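Local coordinates for nitroalkane oxidase (Podospora anserina, PDB 3MKH), which oxidises primary and secondary nitroalkanes to aldehydes or ketones with its FAD cofactor, releasing nitrite and turning oxygen into hydrogen peroxide, at residues A279-L293 with L317-T331. Residues are numbered along the deposited sequence; the frame is centred on the assembly and turned at random.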
loop_
_atom_site.group_PDB
_atom_site.type_symbol
_atom_site.label_atom_id
_atom_site.label_comp_id
_atom_site.label_asym_id
_atom_site.label_seq_id
_atom_site.Cartn_x
_atom_site.Cartn_y
_atom_site.Cartn_z
ATOM N N ALA A 279 -7.057 -16.498 -12.432
ATOM C CA ALA A 279 -8.397 -16.960 -12.140
ATOM C C ALA A 279 -8.508 -17.585 -10.742
ATOM O O ALA A 279 -9.550 -17.456 -10.090
ATOM C CB ALA A 279 -8.892 -17.911 -13.218
ATOM N N MET A 280 -7.451 -18.248 -10.273
ATOM C CA MET A 280 -7.460 -18.773 -8.887
ATOM C C MET A 280 -7.566 -17.624 -7.898
ATOM O O MET A 280 -8.271 -17.710 -6.877
ATOM C CB MET A 280 -6.186 -19.564 -8.576
ATOM C CG MET A 280 -5.944 -20.747 -9.484
ATOM S SD MET A 280 -4.375 -21.547 -9.077
ATOM C CE MET A 280 -4.502 -22.981 -10.125
ATOM N N GLY A 281 -6.821 -16.565 -8.181
ATOM C CA GLY A 281 -6.891 -15.350 -7.389
ATOM C C GLY A 281 -8.305 -14.787 -7.319
ATOM O O GLY A 281 -8.806 -14.466 -6.230
ATOM N N VAL A 282 -8.948 -14.662 -8.479
ATOM C CA VAL A 282 -10.319 -14.163 -8.542
ATOM C C VAL A 282 -11.260 -15.026 -7.714
ATOM O O VAL A 282 -12.129 -14.514 -7.005
ATOM C CB VAL A 282 -10.852 -14.101 -10.007
ATOM C CG1 VAL A 282 -12.304 -13.609 -10.033
ATOM C CG2 VAL A 282 -9.951 -13.220 -10.879
ATOM N N GLY A 283 -11.091 -16.342 -7.812
ATOM C CA GLY A 283 -11.946 -17.268 -7.081
ATOM C C GLY A 283 -11.834 -17.109 -5.571
ATOM O O GLY A 283 -12.837 -17.126 -4.856
ATOM N N LEU A 284 -10.610 -16.980 -5.068
ATOM C CA LEU A 284 -10.442 -16.785 -3.628
ATOM C C LEU A 284 -11.004 -15.434 -3.190
ATOM O O LEU A 284 -11.559 -15.321 -2.107
ATOM C CB LEU A 284 -8.971 -16.868 -3.224
ATOM C CG LEU A 284 -8.257 -18.195 -3.410
ATOM C CD1 LEU A 284 -6.791 -18.059 -2.970
ATOM C CD2 LEU A 284 -8.973 -19.316 -2.630
ATOM N N MET A 285 -10.833 -14.412 -4.028
ATOM C CA MET A 285 -11.328 -13.076 -3.696
ATOM C C MET A 285 -12.842 -13.085 -3.621
ATOM O O MET A 285 -13.433 -12.560 -2.676
ATOM C CB MET A 285 -10.834 -12.044 -4.714
ATOM C CG MET A 285 -9.312 -11.870 -4.659
ATOM S SD MET A 285 -8.616 -10.855 -5.981
ATOM C CE MET A 285 -9.170 -9.231 -5.449
ATOM N N ARG A 286 -13.464 -13.699 -4.619
ATOM C CA ARG A 286 -14.910 -13.900 -4.615
ATOM C C ARG A 286 -15.346 -14.646 -3.349
ATOM O O ARG A 286 -16.282 -14.237 -2.666
ATOM C CB ARG A 286 -15.334 -14.676 -5.880
ATOM C CG ARG A 286 -16.746 -15.211 -5.811
ATOM C CD ARG A 286 -17.441 -15.099 -7.164
ATOM N NE ARG A 286 -16.987 -16.049 -8.186
ATOM C CZ ARG A 286 -17.395 -17.310 -8.262
ATOM N NH1 ARG A 286 -18.220 -17.800 -7.341
ATOM N NH2 ARG A 286 -16.976 -18.088 -9.254
ATOM N N ALA A 287 -14.661 -15.741 -3.022
ATOM C CA ALA A 287 -15.033 -16.494 -1.818
ATOM C C ALA A 287 -14.889 -15.648 -0.547
ATOM O O ALA A 287 -15.728 -15.713 0.338
ATOM C CB ALA A 287 -14.209 -17.794 -1.688
ATOM N N ALA A 288 -13.813 -14.874 -0.454
ATOM C CA ALA A 288 -13.589 -14.052 0.731
ATOM C C ALA A 288 -14.657 -12.964 0.827
ATOM O O ALA A 288 -15.236 -12.730 1.898
ATOM C CB ALA A 288 -12.186 -13.440 0.702
ATOM N N PHE A 289 -14.927 -12.307 -0.298
ATOM C CA PHE A 289 -15.974 -11.288 -0.332
ATOM C C PHE A 289 -17.329 -11.882 0.066
ATOM O O PHE A 289 -18.035 -11.326 0.904
ATOM C CB PHE A 289 -16.077 -10.649 -1.717
ATOM C CG PHE A 289 -17.189 -9.649 -1.825
ATOM C CD1 PHE A 289 -16.972 -8.312 -1.507
ATOM C CD2 PHE A 289 -18.457 -10.045 -2.210
ATOM C CE1 PHE A 289 -18.008 -7.381 -1.592
ATOM C CE2 PHE A 289 -19.495 -9.134 -2.295
ATOM C CZ PHE A 289 -19.268 -7.792 -1.985
ATOM N N ASP A 290 -17.693 -13.008 -0.540
ATOM C CA ASP A 290 -18.969 -13.659 -0.239
ATOM C C ASP A 290 -19.116 -14.048 1.223
ATOM O O ASP A 290 -20.184 -13.864 1.811
ATOM C CB ASP A 290 -19.153 -14.909 -1.097
ATOM C CG ASP A 290 -19.500 -14.584 -2.557
ATOM O OD1 ASP A 290 -19.739 -13.405 -2.895
ATOM O OD2 ASP A 290 -19.533 -15.527 -3.365
ATOM N N ALA A 291 -18.060 -14.616 1.803
ATOM C CA ALA A 291 -18.116 -15.043 3.202
ATOM C C ALA A 291 -18.240 -13.853 4.169
ATOM O O ALA A 291 -18.968 -13.918 5.159
ATOM C CB ALA A 291 -16.906 -15.908 3.546
ATOM N N ALA A 292 -17.542 -12.766 3.873
ATOM C CA ALA A 292 -17.634 -11.551 4.693
ATOM C C ALA A 292 -19.004 -10.874 4.570
ATOM O O ALA A 292 -19.576 -10.410 5.568
ATOM C CB ALA A 292 -16.512 -10.566 4.331
ATOM N N LEU A 293 -19.526 -10.818 3.349
ATOM C CA LEU A 293 -20.846 -10.240 3.104
ATOM C C LEU A 293 -21.910 -11.065 3.816
ATOM O O LEU A 293 -22.828 -10.521 4.420
ATOM C CB LEU A 293 -21.142 -10.167 1.598
ATOM C CG LEU A 293 -22.393 -9.396 1.165
ATOM C CD1 LEU A 293 -22.247 -7.922 1.488
ATOM C CD2 LEU A 293 -22.620 -9.573 -0.334
ATOM N N LEU A 317 -15.072 -3.922 2.594
ATOM C CA LEU A 317 -15.705 -4.845 1.650
ATOM C C LEU A 317 -15.769 -4.313 0.217
ATOM O O LEU A 317 -15.504 -5.052 -0.732
ATOM C CB LEU A 317 -17.115 -5.217 2.090
ATOM C CG LEU A 317 -17.238 -6.541 2.822
ATOM C CD1 LEU A 317 -18.702 -6.884 3.028
ATOM C CD2 LEU A 317 -16.544 -7.615 2.007
ATOM N N SER A 318 -16.137 -3.043 0.047
ATOM C CA SER A 318 -16.221 -2.507 -1.303
ATOM C C SER A 318 -14.825 -2.454 -1.924
ATOM O O SER A 318 -14.664 -2.671 -3.127
ATOM C CB SER A 318 -16.940 -1.142 -1.336
ATOM O OG SER A 318 -16.197 -0.148 -0.662
ATOM N N GLY A 319 -13.807 -2.205 -1.102
ATOM C CA GLY A 319 -12.438 -2.261 -1.583
ATOM C C GLY A 319 -12.096 -3.635 -2.153
ATOM O O GLY A 319 -11.539 -3.751 -3.238
ATOM N N VAL A 320 -12.440 -4.688 -1.417
ATOM C CA VAL A 320 -12.258 -6.036 -1.931
ATOM C C VAL A 320 -13.057 -6.268 -3.220
ATOM O O VAL A 320 -12.545 -6.851 -4.162
ATOM C CB VAL A 320 -12.644 -7.104 -0.886
ATOM C CG1 VAL A 320 -12.618 -8.489 -1.529
ATOM C CG2 VAL A 320 -11.698 -7.040 0.331
ATOM N N LYS A 321 -14.315 -5.823 -3.258
ATOM C CA LYS A 321 -15.136 -5.991 -4.469
ATOM C C LYS A 321 -14.487 -5.314 -5.686
ATOM O O LYS A 321 -14.420 -5.874 -6.785
ATOM C CB LYS A 321 -16.548 -5.441 -4.240
ATOM C CG LYS A 321 -17.557 -5.759 -5.358
ATOM C CD LYS A 321 -17.700 -7.245 -5.570
ATOM C CE LYS A 321 -19.055 -7.592 -6.177
ATOM N NZ LYS A 321 -19.254 -6.989 -7.532
ATOM N N ILE A 322 -14.001 -4.098 -5.492
ATOM C CA ILE A 322 -13.371 -3.378 -6.592
ATOM C C ILE A 322 -12.160 -4.136 -7.133
ATOM O O ILE A 322 -12.010 -4.329 -8.345
ATOM C CB ILE A 322 -12.963 -1.966 -6.151
ATOM C CG1 ILE A 322 -14.224 -1.095 -5.987
ATOM C CG2 ILE A 322 -11.995 -1.365 -7.164
ATOM C CD1 ILE A 322 -14.090 0.036 -4.976
ATOM N N GLN A 323 -11.286 -4.569 -6.232
ATOM C CA GLN A 323 -10.084 -5.296 -6.640
ATOM C C GLN A 323 -10.422 -6.583 -7.382
ATOM O O GLN A 323 -9.729 -6.959 -8.347
ATOM C CB GLN A 323 -9.204 -5.583 -5.420
ATOM C CG GLN A 323 -8.607 -4.307 -4.776
ATOM C CD GLN A 323 -7.574 -3.644 -5.674
ATOM O OE1 GLN A 323 -6.729 -4.318 -6.274
ATOM N NE2 GLN A 323 -7.631 -2.319 -5.765
ATOM N N THR A 324 -11.490 -7.250 -6.936
ATOM C CA THR A 324 -11.931 -8.507 -7.546
ATOM C C THR A 324 -12.416 -8.276 -8.982
ATOM O O THR A 324 -12.125 -9.062 -9.883
ATOM C CB THR A 324 -13.040 -9.202 -6.720
ATOM O OG1 THR A 324 -12.601 -9.354 -5.371
ATOM C CG2 THR A 324 -13.339 -10.606 -7.274
ATOM N N GLU A 325 -13.165 -7.198 -9.185
ATOM C CA GLU A 325 -13.648 -6.877 -10.530
ATOM C C GLU A 325 -12.480 -6.537 -11.460
ATOM O O GLU A 325 -12.426 -7.014 -12.588
ATOM C CB GLU A 325 -14.706 -5.759 -10.487
ATOM C CG GLU A 325 -15.968 -6.137 -9.678
ATOM C CD GLU A 325 -16.744 -7.301 -10.300
ATOM O OE1 GLU A 325 -16.336 -7.792 -11.367
ATOM O OE2 GLU A 325 -17.780 -7.707 -9.739
ATOM N N ALA A 326 -11.518 -5.749 -10.980
ATOM C CA ALA A 326 -10.302 -5.500 -11.768
ATOM C C ALA A 326 -9.549 -6.786 -12.090
ATOM O O ALA A 326 -9.080 -6.978 -13.215
ATOM C CB ALA A 326 -9.378 -4.544 -11.031
ATOM N N ALA A 327 -9.398 -7.649 -11.085
ATOM C CA ALA A 327 -8.690 -8.924 -11.253
ATOM C C ALA A 327 -9.316 -9.809 -12.342
ATOM O O ALA A 327 -8.601 -10.358 -13.195
ATOM C CB ALA A 327 -8.620 -9.701 -9.898
ATOM N N ARG A 328 -10.636 -9.967 -12.301
ATOM C CA ARG A 328 -11.316 -10.808 -13.301
ATOM C C ARG A 328 -11.196 -10.202 -14.699
ATOM O O ARG A 328 -10.920 -10.905 -15.661
ATOM C CB ARG A 328 -12.800 -11.064 -12.974
ATOM C CG ARG A 328 -13.399 -12.140 -13.881
ATOM C CD ARG A 328 -14.905 -12.320 -13.686
ATOM N NE ARG A 328 -15.222 -12.822 -12.358
ATOM C CZ ARG A 328 -15.774 -12.093 -11.395
ATOM N NH1 ARG A 328 -16.071 -10.808 -11.607
ATOM N NH2 ARG A 328 -16.025 -12.647 -10.213
ATOM N N ALA A 329 -11.407 -8.891 -14.794
ATOM C CA ALA A 329 -11.304 -8.169 -16.062
ATOM C C ALA A 329 -9.924 -8.369 -16.686
ATOM O O ALA A 329 -9.809 -8.677 -17.880
ATOM C CB ALA A 329 -11.593 -6.676 -15.836
ATOM N N LEU A 330 -8.879 -8.200 -15.867
ATOM C CA LEU A 330 -7.503 -8.396 -16.310
ATOM C C LEU A 330 -7.248 -9.853 -16.706
ATOM O O LEU A 330 -6.645 -10.123 -17.747
ATOM C CB LEU A 330 -6.498 -7.955 -15.225
ATOM C CG LEU A 330 -5.033 -8.205 -15.622
ATOM C CD1 LEU A 330 -4.721 -7.513 -16.927
ATOM C CD2 LEU A 330 -4.059 -7.745 -14.542
ATOM N N THR A 331 -7.704 -10.791 -15.873
ATOM C CA THR A 331 -7.523 -12.205 -16.190
ATOM C C THR A 331 -8.172 -12.558 -17.541
ATOM O O THR A 331 -7.587 -13.277 -18.348
ATOM C CB THR A 331 -8.079 -13.123 -15.080
ATOM O OG1 THR A 331 -7.285 -12.964 -13.900
ATOM C CG2 THR A 331 -8.022 -14.579 -15.511
#
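Val282, Met285 and Phe289 of helix 262-298 pack against segment 317-331 of helix 311-340 in a buried, antiparallel helix-helix contact of the C-terminal helical domain of the acyl-CoA dehydrogenase fold. The axes of the two segments come within 9.0 Å, with 156° between their N-to-C directions. Val282 is a knob among Thr324, Ala327, Arg328 and Thr331; its CG2 meets Arg328 N at 3.6 Å. Met285 fills the next hole. Its chain bends at chi3 (73°), which brings CE to Thr324 N and OG1, both at 3.4 Å, and beside Gln323 CB. Met285 CB lies 3.3 Å from Thr324 OG1. The Thr324 hydroxyl donates to Val320 O at 2.8 Å and is satisfied within its own helix. A valine at Thr324 would probably leave Val320 O without this second donor. The Phe289 ring takes Lys321 CD over the centre of one face, 4.0 Å from its centroid. Leu317 O lies at the ring edge. Arg286 NE and Arg328 NH2 are 4.1 Å apart, but both salt-bridge Glu83 on helix 75-88. Lys321 NZ pairs with Glu325 and with Glu350 of a second subunit. No hydrogen bond crosses between the segments; knobs-into-holes and side-chain packing join them, and the charged groups lie along one flank.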